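Local coordinates for protein flavin adenine dinucleotide synthase (Saccharomyces cerevisiae, PDB 2WSI) that transfers the adenylyl group of ATP onto flavin mononucleotide to make the coenzyme FAD, releasing diphosphate, at residues G62-Q67 and G164-D169; A160-I165 and L191-H196. All blocks are in the same frame, centred on the assembly; numbering follows the deposited sequence.

Contact 1. Residues G62-Q67 and G164-D169; sequences GGKDCQ and GIRHTD. With FAD (flavin-adenine dinucleotide), chain C; SO4 (sulfate ion), chain B.
D65 and R166 form a salt bridge that ties the first turn of helix 64-87 to the loop after strand 160-162. The main bond runs from R166 NH2 to D65 OD1 (3.1 Å), with an N-H...acceptor angle of 160°. It uses the syn lone pair of OD1 and lies close to the guanidinium plane. R166 NE adds a weak bond to the same oxygen, NE to OD1 3.3 Å, and NH2 reaches D65 OD2 weakly. With CG anti to its own carbonyl carbon (chi1 -73°), D65 turns its carboxylate to the NE/NH2 edge of the guanidinium, the two planes 83° apart, instead of the flat, two-pronged pairing. K64 NZ also stands at this edge, 3.9 Å from R166 NH2, and E299, salt-bridged to both cations, would offset their repulsion. A methionine in place of R166 would probably leave the D65 carboxylate without its charged mate across the contact and E299 with one cation fewer. K64 NZ also donates to a sulfate, NZ to O4 2.7 Å; the ion probably comes from the crystallisation liquor. T168 CG2 sits 3.6 Å above one face of the R166 guanidinium, toward its rim. Farther in, D65 CB packs against G164 O. G164, having no side chain, brings its CA to 4.4 Å from C66 CA, and its N donates almost straight to ribose O2B of FAD at 3.0 Å. C66 CB flanks the same ribose. Together G62, the N-cap G63, K64 and D65 belong to the glycine-rich PP-loop of the PAPS reductase family, between the first parallel strand and its helix; here the loop meets the sulfate, consistent with a phosphate-binding position, beside the FAD ribose held by G164 N.

Contact 2. Residues A160-I165 and L191-H196; sequences AIVIGI and LQPLLH. With FAD (flavin-adenine dinucleotide), chain C.
I165 CG2 lies against one face of the flat Q192 amide, off its centre and 3.8 Å from Q192 CD; the two side chains run side by side, pointing the same way. The same methyl also touches L195 CD2 at 3.5 Å. A second flat group, the flavin, meets I163 at its dimethylbenzene ring: I163 CD1 lies over the rim of one face, 3.5 Å from FAD C7 and displaced outward from the ring. I163 CG1, anti to its own carbonyl carbon (chi1 -58°), lies beside the methyl C7M. Behind this face the backbones join as neighbouring parallel strands of the Rossmann-like sheet of the HUP clan, V162 pairing with L191. L191 N donates to I161 O (3.0 Å), and I163 N donates to L191 O (2.9 Å), so L191 is held through both its N and its O. L191 CD1 touches both A160 CB (3.7 Å) and V162 CG2, on the sheet face packed by helices 25-45 and 64-87. Beyond I163 the chains diverge as Q192 to L195 make a type I turn, and a water links them: it donates to I163 O and I165 O and accepts from L194 N at 3.0 Å. G164 O meets L194 CD2 there, while L195 CD2 also rests against I165 O.

In the fold
Both contacts are buried, and they share G164 and I165, where strand 160-162 gives way to its loop. Contact 2 belongs to the sheet itself: backbone bonds and aliphatic packing join two parallel strands, and its I163 touches the flavin end of FAD. Contact 1 lies just past the strand ends, nearer the centre of the chain, where charge takes over: a salt-bridge network, a helix start and a bound sulfate near the phosphates. The two meet directly, R166 CB against L194 O and D65 O against L194 CD2. Both lie toward the C-terminal end of strand 160-162, where Rossmann-like folds usually bind their ligands, and one FAD touches both.

Contact 1. Residues G62-Q67 and G164-D169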
ATOM      1  N   GLY A  62      -1.168   6.393   0.362  1.00 10.17           N
ATOM      2  CA  GLY A  62       0.249   6.499   0.047  1.00 10.15           C
ATOM      3  C   GLY A  62       1.157   5.704   0.984  1.00 10.11           C
ATOM      4  O   GLY A  62       2.376   5.674   0.786  1.00 11.58           O
ATOM      5  N   GLY A  63       0.584   5.048   1.991  1.00  7.35           N
ATOM      6  CA  GLY A  63       1.410   4.243   2.901  1.00 10.87           C
ATOM      7  C   GLY A  63       1.907   2.949   2.236  1.00 10.89           C
ATOM      8  O   GLY A  63       1.451   2.574   1.145  1.00  7.40           O
ATOM      9  N   LYS A  64       2.856   2.269   2.880  1.00  8.75           N
ATOM     10  CA  LYS A  64       3.469   1.080   2.295  1.00 12.18           C
ATOM     11  C   LYS A  64       2.419  -0.006   2.055  1.00  9.40           C
ATOM     12  O   LYS A  64       2.475  -0.683   1.048  1.00  8.12           O
ATOM     13  CB  LYS A  64       4.575   0.523   3.191  1.00 10.48           C
ATOM     14  CG  LYS A  64       4.109   0.077   4.597  1.00  9.04           C
ATOM     15  CD  LYS A  64       5.377  -0.233   5.473  1.00 10.03           C
ATOM     16  CE  LYS A  64       5.008  -1.022   6.754  1.00 10.61           C
ATOM     17  NZ  LYS A  64       3.926  -0.305   7.464  1.00 11.53           N
ATOM     18  N   ASP A  65       1.482  -0.177   2.983  1.00  6.64           N
ATOM     19  CA  ASP A  65       0.521  -1.266   2.884  1.00 11.79           C
ATOM     20  C   ASP A  65      -0.437  -1.032   1.712  1.00 13.26           C
ATOM     21  O   ASP A  65      -0.668  -1.929   0.889  1.00  6.43           O
ATOM     22  CB  ASP A  65      -0.301  -1.378   4.158  1.00  8.60           C
ATOM     23  CG  ASP A  65       0.483  -1.946   5.345  1.00 15.79           C
ATOM     24  OD1 ASP A  65       1.611  -2.423   5.166  1.00 14.80           O
ATOM     25  OD2 ASP A  65      -0.049  -1.913   6.475  1.00 16.01           O
ATOM     26  N   CYS A  66      -1.028   0.155   1.613  1.00  7.20           N
ATOM     27  CA  CYS A  66      -1.974   0.297   0.501  1.00 13.02           C
ATOM     28  C   CYS A  66      -1.248   0.456  -0.835  1.00  7.84           C
ATOM     29  O   CYS A  66      -1.802   0.096  -1.882  1.00  9.05           O
ATOM     30  CB  CYS A  66      -3.017   1.376   0.730  1.00 24.31           C
ATOM     31  SG  CYS A  66      -2.300   2.850   0.994  1.00 31.93           S
ATOM     32  N   GLN A  67       0.003   0.900  -0.811  1.00  9.75           N
ATOM     33  CA  GLN A  67       0.824   0.869  -2.030  1.00  7.77           C
ATOM     34  C   GLN A  67       1.124  -0.566  -2.513  1.00  9.28           C
ATOM     35  O   GLN A  67       1.029  -0.863  -3.712  1.00  6.59           O
ATOM     36  CB  GLN A  67       2.157   1.589  -1.862  1.00  7.89           C
ATOM     37  CG  GLN A  67       2.801   1.794  -3.265  1.00  9.75           C
ATOM     38  CD  GLN A  67       4.097   2.548  -3.233  1.00 14.74           C
ATOM     39  OE1 GLN A  67       4.648   2.821  -2.167  1.00  9.44           O
ATOM     40  NE2 GLN A  67       4.621   2.868  -4.416  1.00 11.18           N
ATOM     41  N   GLY A 164      -6.197  -1.463   2.565  1.00  8.51           N
ATOM     42  CA  GLY A 164      -4.925  -2.165   2.706  1.00  9.87           C
ATOM     43  C   GLY A 164      -4.611  -2.560   4.154  1.00 10.40           C
ATOM     44  O   GLY A 164      -3.452  -2.609   4.557  1.00 10.40           O
ATOM     45  N   ILE A 165      -5.646  -2.857   4.921  1.00 10.31           N
ATOM     46  CA  ILE A 165      -5.491  -3.185   6.332  1.00 12.27           C
ATOM     47  C   ILE A 165      -4.806  -4.547   6.488  1.00 11.69           C
ATOM     48  O   ILE A 165      -4.988  -5.431   5.689  1.00 12.81           O
ATOM     49  CB  ILE A 165      -6.869  -3.194   7.021  1.00 17.35           C
ATOM     50  CG1 ILE A 165      -6.748  -3.322   8.548  1.00 20.13           C
ATOM     51  CG2 ILE A 165      -7.733  -4.284   6.430  1.00 16.09           C
ATOM     52  CD1 ILE A 165      -8.033  -2.853   9.290  1.00 24.00           C
ATOM     53  N   ARG A 166      -3.973  -4.701   7.504  1.00 12.30           N
ATOM     54  CA  ARG A 166      -3.587  -6.056   7.883  1.00 17.72           C
ATOM     55  C   ARG A 166      -3.292  -6.119   9.377  1.00 21.19           C
ATOM     56  O   ARG A 166      -3.543  -5.171  10.084  1.00 18.42           O
ATOM     57  CB  ARG A 166      -2.435  -6.621   7.036  1.00 19.33           C
ATOM     58  CG  ARG A 166      -1.352  -5.663   6.683  1.00 19.71           C
ATOM     59  CD  ARG A 166       0.027  -6.312   6.625  1.00 30.38           C
ATOM     60  NE  ARG A 166       0.907  -5.210   6.805  1.00 35.76           N
ATOM     61  CZ  ARG A 166       1.800  -5.025   7.766  1.00 19.29           C
ATOM     62  NH1 ARG A 166       2.176  -5.941   8.667  1.00 22.81           N
ATOM     63  NH2 ARG A 166       2.383  -3.873   7.740  1.00 13.57           N
ATOM     64  N   HIS A 167      -2.825  -7.264   9.858  1.00 18.97           N
ATOM     65  CA  HIS A 167      -2.543  -7.401  11.283  1.00 29.07           C
ATOM     66  C   HIS A 167      -1.197  -6.771  11.608  1.00 28.43           C
ATOM     67  O   HIS A 167      -0.154  -7.182  11.085  1.00 37.20           O
ATOM     68  CB  HIS A 167      -2.580  -8.874  11.694  1.00 30.72           C
ATOM     69  CG  HIS A 167      -3.909  -9.520  11.460  1.00 30.04           C
ATOM     70  ND1 HIS A 167      -5.053  -9.112  12.114  1.00 36.84           N
ATOM     71  CD2 HIS A 167      -4.286 -10.522  10.632  1.00 32.05           C
ATOM     72  CE1 HIS A 167      -6.075  -9.841  11.706  1.00 26.74           C
ATOM     73  NE2 HIS A 167      -5.635 -10.711  10.813  1.00 37.82           N
ATOM     74  N   THR A 168      -1.228  -5.746  12.444  1.00 29.12           N
ATOM     75  CA  THR A 168      -0.006  -5.049  12.815  1.00 39.97           C
ATOM     76  C   THR A 168       0.146  -4.948  14.322  1.00 41.57           C
ATOM     77  O   THR A 168       0.964  -4.177  14.813  1.00 44.78           O
ATOM     78  CB  THR A 168       0.060  -3.657  12.165  1.00 39.03           C
ATOM     79  OG1 THR A 168      -0.972  -2.817  12.702  1.00 54.13           O
ATOM     80  CG2 THR A 168      -0.123  -3.796  10.680  1.00 29.42           C
ATOM     81  N   ASP A 169      -0.662  -5.727  15.034  1.00 39.96           N
ATOM     82  CA  ASP A 169      -0.409  -6.093  16.425  1.00 38.16           C
ATOM     83  C   ASP A 169      -1.130  -7.415  16.642  1.00 34.58           C
ATOM     84  O   ASP A 169      -1.997  -7.767  15.854  1.00 29.11           O
ATOM     85  CB  ASP A 169      -0.904  -5.016  17.394  1.00 38.45           C
ATOM     86  CG  ASP A 169      -2.396  -4.744  17.269  1.00 44.90           C
ATOM     87  OD1 ASP A 169      -3.160  -5.678  16.930  1.00 40.80           O
ATOM     88  OD2 ASP A 169      -2.811  -3.590  17.537  1.00 51.19           O
TER
HETATM   89  PA  FAD C2762      -4.909   2.479   8.878  1.00 25.11           P
HETATM   90  O1A FAD C2762      -3.748   3.368   9.230  1.00 25.55           O
HETATM   91  O2A FAD C2762      -6.217   3.123   9.251  1.00 38.25           O
HETATM   92  O5B FAD C2762      -4.897   1.983   7.334  1.00 20.66           O
HETATM   93  C5B FAD C2762      -5.696   0.870   6.978  1.00 16.98           C
HETATM   94  C4B FAD C2762      -6.175   1.057   5.535  1.00 15.06           C
HETATM   95  O4B FAD C2762      -7.229   1.984   5.507  1.00 19.87           O
HETATM   96  C3B FAD C2762      -5.089   1.633   4.648  1.00 16.45           C
HETATM   97  O3B FAD C2762      -4.298   0.624   4.073  1.00 14.93           O
HETATM   98  C2B FAD C2762      -5.900   2.377   3.604  1.00 12.69           C
HETATM   99  O2B FAD C2762      -6.331   1.494   2.590  1.00 16.97           O
HETATM  100  C1B FAD C2762      -7.094   2.847   4.393  1.00 16.42           C
HETATM  101  N9A FAD C2762      -6.822   4.210   4.878  1.00 18.03           N
HETATM  102  C8A FAD C2762      -6.312   4.598   6.091  1.00 23.63           C
HETATM  103  N7A FAD C2762      -6.244   5.957   6.123  1.00 14.64           N
HETATM  104  C5A FAD C2762      -6.687   6.419   4.925  1.00 19.71           C
HETATM  105  C6A FAD C2762      -6.823   7.689   4.402  1.00 15.26           C
HETATM  106  N6A FAD C2762      -6.504   8.795   5.099  1.00 15.88           N
HETATM  107  N1A FAD C2762      -7.341   7.818   3.146  1.00 13.01           N
HETATM  108  C2A FAD C2762      -7.713   6.727   2.389  1.00 15.73           C
HETATM  109  N3A FAD C2762      -7.539   5.461   2.899  1.00 15.74           N
HETATM  110  C4A FAD C2762      -7.063   5.331   4.157  1.00 16.27           C
HETATM  111  N1  FAD C2762     -13.610  -0.096  11.514  1.00 23.68           N
HETATM  112  C2  FAD C2762     -14.662  -0.737  12.114  1.00 23.88           C
HETATM  113  O2  FAD C2762     -14.615  -1.018  13.312  1.00 30.53           O
HETATM  114  N3  FAD C2762     -15.776  -1.066  11.382  1.00 26.86           N
HETATM  115  C4  FAD C2762     -15.854  -0.752  10.042  1.00 28.00           C
HETATM  116  O4  FAD C2762     -16.881  -1.087   9.443  1.00 24.47           O
HETATM  117  C4X FAD C2762     -14.785  -0.096   9.425  1.00 18.42           C
HETATM  118  N5  FAD C2762     -14.815   0.238   8.073  1.00 21.16           N
HETATM  119  C5X FAD C2762     -13.744   0.877   7.480  1.00 18.24           C
HETATM  120  C6  FAD C2762     -13.765   1.217   6.127  1.00 16.27           C
HETATM  121  C7  FAD C2762     -12.680   1.892   5.560  1.00 14.18           C
HETATM  122  C7M FAD C2762     -12.677   2.283   4.110  1.00 16.31           C
HETATM  123  C8  FAD C2762     -11.578   2.203   6.346  1.00 21.91           C
HETATM  124  C8M FAD C2762     -10.394   2.903   5.747  1.00 21.95           C
HETATM  125  C9  FAD C2762     -11.558   1.855   7.684  1.00 21.88           C
HETATM  126  C9A FAD C2762     -12.634   1.207   8.257  1.00 23.12           C
HETATM  127  N10 FAD C2762     -12.593   0.888   9.600  1.00 24.68           N
HETATM  128  C10 FAD C2762     -13.655   0.217  10.173  1.00 24.87           C
HETATM  129  C1' FAD C2762     -11.370   1.222  10.410  1.00 26.69           C
HETATM  130  C2' FAD C2762     -10.343   0.070  10.335  1.00 21.38           C
HETATM  131  O2' FAD C2762     -10.890  -1.191  10.639  1.00 25.97           O
HETATM  132  C3' FAD C2762      -9.127   0.300  11.228  1.00 28.60           C
HETATM  133  O3' FAD C2762      -9.504   0.144  12.574  1.00 25.46           O
HETATM  134  C4' FAD C2762      -8.547   1.684  11.009  1.00 29.94           C
HETATM  135  O4' FAD C2762      -8.403   1.937   9.626  1.00 26.79           O
HETATM  136  C5' FAD C2762      -7.170   1.797  11.663  1.00 27.30           C
HETATM  137  O5' FAD C2762      -6.432   0.619  11.396  1.00 38.05           O
HETATM  138  P   FAD C2762      -4.863   0.689  11.039  1.00 34.15           P
HETATM  139  O1P FAD C2762      -4.211   1.784  11.851  1.00 31.74           O
HETATM  140  O2P FAD C2762      -4.234  -0.679  11.182  1.00 31.53           O
HETATM  141  O3P FAD C2762      -4.716   1.024   9.486  1.00 31.54           O
HETATM  142  S   SO4 B1305       1.561   2.312   7.064  1.00 22.60           S
HETATM  143  O1  SO4 B1305       0.741   2.896   8.109  1.00 30.40           O
HETATM  144  O2  SO4 B1305       1.000   2.706   5.776  1.00 37.29           O
HETATM  145  O3  SO4 B1305       2.922   2.833   7.195  1.00 22.01           O
HETATM  146  O4  SO4 B1305       1.482   0.857   7.123  1.00 24.98           O
HETATM  147  O   HOH W   1      -2.311  -1.135   6.800  1.00 22.42           O

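Contact 2. Residues A160-I165 and L191-H196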
ATOM      1  N   ALA A 160     -18.335  -1.163  -2.884  1.00  7.28           N
ATOM      2  CA  ALA A 160     -17.231  -1.814  -2.142  1.00  8.21           C
ATOM      3  C   ALA A 160     -15.998  -0.905  -2.172  1.00  7.59           C
ATOM      4  O   ALA A 160     -15.839  -0.115  -3.101  1.00  6.91           O
ATOM      5  CB  ALA A 160     -16.892  -3.155  -2.775  1.00  8.63           C
ATOM      6  N   ILE A 161     -15.175  -0.991  -1.133  1.00  6.71           N
ATOM      7  CA  ILE A 161     -13.964  -0.216  -1.027  1.00  6.43           C
ATOM      8  C   ILE A 161     -12.794  -1.124  -0.650  1.00 10.50           C
ATOM      9  O   ILE A 161     -12.902  -1.903   0.281  1.00  7.72           O
ATOM     10  CB  ILE A 161     -14.131   0.871   0.020  1.00  7.15           C
ATOM     11  CG1 ILE A 161     -15.392   1.665  -0.355  1.00 11.98           C
ATOM     12  CG2 ILE A 161     -12.868   1.753   0.079  1.00  6.68           C
ATOM     13  CD1 ILE A 161     -15.405   3.095   0.064  1.00 16.78           C
ATOM     14  N   VAL A 162     -11.699  -1.013  -1.397  1.00  9.08           N
ATOM     15  CA  VAL A 162     -10.509  -1.798  -1.148  1.00  8.44           C
ATOM     16  C   VAL A 162      -9.702  -1.091  -0.059  1.00  9.83           C
ATOM     17  O   VAL A 162      -9.465   0.098  -0.146  1.00  8.93           O
ATOM     18  CB  VAL A 162      -9.629  -1.906  -2.422  1.00 10.70           C
ATOM     19  CG1 VAL A 162      -8.438  -2.831  -2.156  1.00 11.37           C
ATOM     20  CG2 VAL A 162     -10.448  -2.396  -3.650  1.00  7.49           C
ATOM     21  N   ILE A 163      -9.222  -1.853   0.924  1.00  7.86           N
ATOM     22  CA  ILE A 163      -8.607  -1.311   2.141  1.00 11.88           C
ATOM     23  C   ILE A 163      -7.344  -2.128   2.410  1.00 13.98           C
ATOM     24  O   ILE A 163      -7.432  -3.353   2.477  1.00  8.18           O
ATOM     25  CB  ILE A 163      -9.533  -1.542   3.339  1.00 10.79           C
ATOM     26  CG1 ILE A 163     -10.889  -0.867   3.073  1.00 10.55           C
ATOM     27  CG2 ILE A 163      -8.885  -1.067   4.634  1.00 18.61           C
ATOM     28  CD1 ILE A 163     -11.978  -1.234   4.111  1.00 10.09           C
ATOM     29  N   GLY A 164      -6.197  -1.463   2.565  1.00  8.51           N
ATOM     30  CA  GLY A 164      -4.925  -2.165   2.706  1.00  9.87           C
ATOM     31  C   GLY A 164      -4.611  -2.560   4.154  1.00 10.40           C
ATOM     32  O   GLY A 164      -3.452  -2.609   4.557  1.00 10.40           O
ATOM     33  N   ILE A 165      -5.646  -2.857   4.921  1.00 10.31           N
ATOM     34  CA  ILE A 165      -5.491  -3.185   6.332  1.00 12.27           C
ATOM     35  C   ILE A 165      -4.806  -4.547   6.488  1.00 11.69           C
ATOM     36  O   ILE A 165      -4.988  -5.431   5.689  1.00 12.81           O
ATOM     37  CB  ILE A 165      -6.869  -3.194   7.021  1.00 17.35           C
ATOM     38  CG1 ILE A 165      -6.748  -3.322   8.548  1.00 20.13           C
ATOM     39  CG2 ILE A 165      -7.733  -4.284   6.430  1.00 16.09           C
ATOM     40  CD1 ILE A 165      -8.033  -2.853   9.290  1.00 24.00           C
ATOM     41  N   LEU A 191     -13.252  -4.705   1.280  1.00 11.63           N
ATOM     42  CA  LEU A 191     -12.426  -5.633   0.529  1.00 10.62           C
ATOM     43  C   LEU A 191     -11.014  -5.502   1.112  1.00 12.15           C
ATOM     44  O   LEU A 191     -10.368  -4.463   0.953  1.00  5.04           O
ATOM     45  CB  LEU A 191     -12.408  -5.260  -0.967  1.00  8.87           C
ATOM     46  CG  LEU A 191     -13.780  -5.170  -1.641  1.00  9.53           C
ATOM     47  CD1 LEU A 191     -13.615  -4.822  -3.142  1.00 11.19           C
ATOM     48  CD2 LEU A 191     -14.578  -6.500  -1.455  1.00  8.07           C
ATOM     49  N   GLN A 192     -10.544  -6.565   1.753  1.00 10.55           N
ATOM     50  CA  GLN A 192      -9.357  -6.515   2.615  1.00  9.34           C
ATOM     51  C   GLN A 192      -8.449  -7.702   2.255  1.00 11.47           C
ATOM     52  O   GLN A 192      -8.238  -8.614   3.063  1.00 10.86           O
ATOM     53  CB  GLN A 192      -9.820  -6.593   4.093  1.00 11.27           C
ATOM     54  CG  GLN A 192     -10.647  -5.371   4.485  1.00  9.21           C
ATOM     55  CD  GLN A 192     -11.293  -5.446   5.863  1.00 14.75           C
ATOM     56  OE1 GLN A 192     -11.831  -6.486   6.285  1.00 16.14           O
ATOM     57  NE2 GLN A 192     -11.312  -4.327   6.535  1.00  8.81           N
ATOM     58  N   PRO A 193      -7.923  -7.707   1.022  1.00  8.04           N
ATOM     59  CA  PRO A 193      -7.176  -8.874   0.547  1.00 12.43           C
ATOM     60  C   PRO A 193      -5.711  -8.909   0.988  1.00 11.09           C
ATOM     61  O   PRO A 193      -5.032  -9.864   0.628  1.00 10.97           O
ATOM     62  CB  PRO A 193      -7.244  -8.751  -0.985  1.00 13.72           C
ATOM     63  CG  PRO A 193      -7.777  -7.327  -1.274  1.00 11.35           C
ATOM     64  CD  PRO A 193      -7.980  -6.625   0.024  1.00 14.91           C
ATOM     65  N   LEU A 194      -5.242  -7.904   1.727  1.00  9.36           N
ATOM     66  CA  LEU A 194      -3.874  -7.883   2.251  1.00 12.12           C
ATOM     67  C   LEU A 194      -3.794  -8.415   3.682  1.00 12.11           C
ATOM     68  O   LEU A 194      -2.751  -8.332   4.335  1.00 11.19           O
ATOM     69  CB  LEU A 194      -3.320  -6.439   2.218  1.00 11.82           C
ATOM     70  CG  LEU A 194      -1.815  -6.346   1.955  1.00 12.61           C
ATOM     71  CD1 LEU A 194      -1.495  -6.784   0.556  1.00 13.34           C
ATOM     72  CD2 LEU A 194      -1.265  -4.924   2.191  1.00 12.75           C
ATOM     73  N   LEU A 195      -4.900  -8.933   4.200  1.00 14.73           N
ATOM     74  CA  LEU A 195      -4.979  -9.191   5.628  1.00 14.39           C
ATOM     75  C   LEU A 195      -3.914 -10.148   6.178  1.00 15.48           C
ATOM     76  O   LEU A 195      -3.545 -10.034   7.335  1.00 15.41           O
ATOM     77  CB  LEU A 195      -6.348  -9.757   6.009  1.00 20.97           C
ATOM     78  CG  LEU A 195      -7.462  -8.730   6.161  1.00 19.20           C
ATOM     79  CD1 LEU A 195      -8.766  -9.464   6.482  1.00 27.50           C
ATOM     80  CD2 LEU A 195      -7.111  -7.679   7.252  1.00 24.59           C
ATOM     81  N   HIS A 196      -3.437 -11.086   5.371  1.00 13.85           N
ATOM     82  CA  HIS A 196      -2.465 -12.076   5.876  1.00 13.29           C
ATOM     83  C   HIS A 196      -1.004 -11.696   5.609  1.00 19.99           C
ATOM     84  O   HIS A 196      -0.088 -12.480   5.874  1.00 17.58           O
ATOM     85  CB  HIS A 196      -2.774 -13.452   5.280  1.00 13.63           C
ATOM     86  CG  HIS A 196      -4.194 -13.874   5.481  1.00 21.42           C
ATOM     87  ND1 HIS A 196      -4.766 -13.966   6.733  1.00 31.22           N
ATOM     88  CD2 HIS A 196      -5.180 -14.154   4.594  1.00 19.81           C
ATOM     89  CE1 HIS A 196      -6.035 -14.317   6.611  1.00 23.01           C
ATOM     90  NE2 HIS A 196      -6.304 -14.455   5.325  1.00 38.68           N
TER
HETATM   91  PA  FAD C2762      -4.909   2.479   8.878  1.00 25.11           P
HETATM   92  O1A FAD C2762      -3.748   3.368   9.230  1.00 25.55           O
HETATM   93  O2A FAD C2762      -6.217   3.123   9.251  1.00 38.25           O
HETATM   94  O5B FAD C2762      -4.897   1.983   7.334  1.00 20.66           O
HETATM   95  C5B FAD C2762      -5.696   0.870   6.978  1.00 16.98           C
HETATM   96  C4B FAD C2762      -6.175   1.057   5.535  1.00 15.06           C
HETATM   97  O4B FAD C2762      -7.229   1.984   5.507  1.00 19.87           O
HETATM   98  C3B FAD C2762      -5.089   1.633   4.648  1.00 16.45           C
HETATM   99  O3B FAD C2762      -4.298   0.624   4.073  1.00 14.93           O
HETATM  100  C2B FAD C2762      -5.900   2.377   3.604  1.00 12.69           C
HETATM  101  O2B FAD C2762      -6.331   1.494   2.590  1.00 16.97           O
HETATM  102  C1B FAD C2762      -7.094   2.847   4.393  1.00 16.42           C
HETATM  103  N9A FAD C2762      -6.822   4.210   4.878  1.00 18.03           N
HETATM  104  C8A FAD C2762      -6.312   4.598   6.091  1.00 23.63           C
HETATM  105  N7A FAD C2762      -6.244   5.957   6.123  1.00 14.64           N
HETATM  106  C5A FAD C2762      -6.687   6.419   4.925  1.00 19.71           C
HETATM  107  C6A FAD C2762      -6.823   7.689   4.402  1.00 15.26           C
HETATM  108  N6A FAD C2762      -6.504   8.795   5.099  1.00 15.88           N
HETATM  109  N1A FAD C2762      -7.341   7.818   3.146  1.00 13.01           N
HETATM  110  C2A FAD C2762      -7.713   6.727   2.389  1.00 15.73           C
HETATM  111  N3A FAD C2762      -7.539   5.461   2.899  1.00 15.74           N
HETATM  112  C4A FAD C2762      -7.063   5.331   4.157  1.00 16.27           C
HETATM  113  N1  FAD C2762     -13.610  -0.096  11.514  1.00 23.68           N
HETATM  114  C2  FAD C2762     -14.662  -0.737  12.114  1.00 23.88           C
HETATM  115  O2  FAD C2762     -14.615  -1.018  13.312  1.00 30.53           O
HETATM  116  N3  FAD C2762     -15.776  -1.066  11.382  1.00 26.86           N
HETATM  117  C4  FAD C2762     -15.854  -0.752  10.042  1.00 28.00           C
HETATM  118  O4  FAD C2762     -16.881  -1.087   9.443  1.00 24.47           O
HETATM  119  C4X FAD C2762     -14.785  -0.096   9.425  1.00 18.42           C
HETATM  120  N5  FAD C2762     -14.815   0.238   8.073  1.00 21.16           N
HETATM  121  C5X FAD C2762     -13.744   0.877   7.480  1.00 18.24           C
HETATM  122  C6  FAD C2762     -13.765   1.217   6.127  1.00 16.27           C
HETATM  123  C7  FAD C2762     -12.680   1.892   5.560  1.00 14.18           C
HETATM  124  C7M FAD C2762     -12.677   2.283   4.110  1.00 16.31           C
HETATM  125  C8  FAD C2762     -11.578   2.203   6.346  1.00 21.91           C
HETATM  126  C8M FAD C2762     -10.394   2.903   5.747  1.00 21.95           C
HETATM  127  C9  FAD C2762     -11.558   1.855   7.684  1.00 21.88           C
HETATM  128  C9A FAD C2762     -12.634   1.207   8.257  1.00 23.12           C
HETATM  129  N10 FAD C2762     -12.593   0.888   9.600  1.00 24.68           N
HETATM  130  C10 FAD C2762     -13.655   0.217  10.173  1.00 24.87           C
HETATM  131  C1' FAD C2762     -11.370   1.222  10.410  1.00 26.69           C
HETATM  132  C2' FAD C2762     -10.343   0.070  10.335  1.00 21.38           C
HETATM  133  O2' FAD C2762     -10.890  -1.191  10.639  1.00 25.97           O
HETATM  134  C3' FAD C2762      -9.127   0.300  11.228  1.00 28.60           C
HETATM  135  O3' FAD C2762      -9.504   0.144  12.574  1.00 25.46           O
HETATM  136  C4' FAD C2762      -8.547   1.684  11.009  1.00 29.94           C
HETATM  137  O4' FAD C2762      -8.403   1.937   9.626  1.00 26.79           O
HETATM  138  C5' FAD C2762      -7.170   1.797  11.663  1.00 27.30           C
HETATM  139  O5' FAD C2762      -6.432   0.619  11.396  1.00 38.05           O
HETATM  140  P   FAD C2762      -4.863   0.689  11.039  1.00 34.15           P
HETATM  141  O1P FAD C2762      -4.211   1.784  11.851  1.00 31.74           O
HETATM  142  O2P FAD C2762      -4.234  -0.679  11.182  1.00 31.53           O
HETATM  143  O3P FAD C2762      -4.716   1.024   9.486  1.00 31.54           O
HETATM  144  O   HOH W   2      -6.453  -5.733   3.361  1.00  9.60           O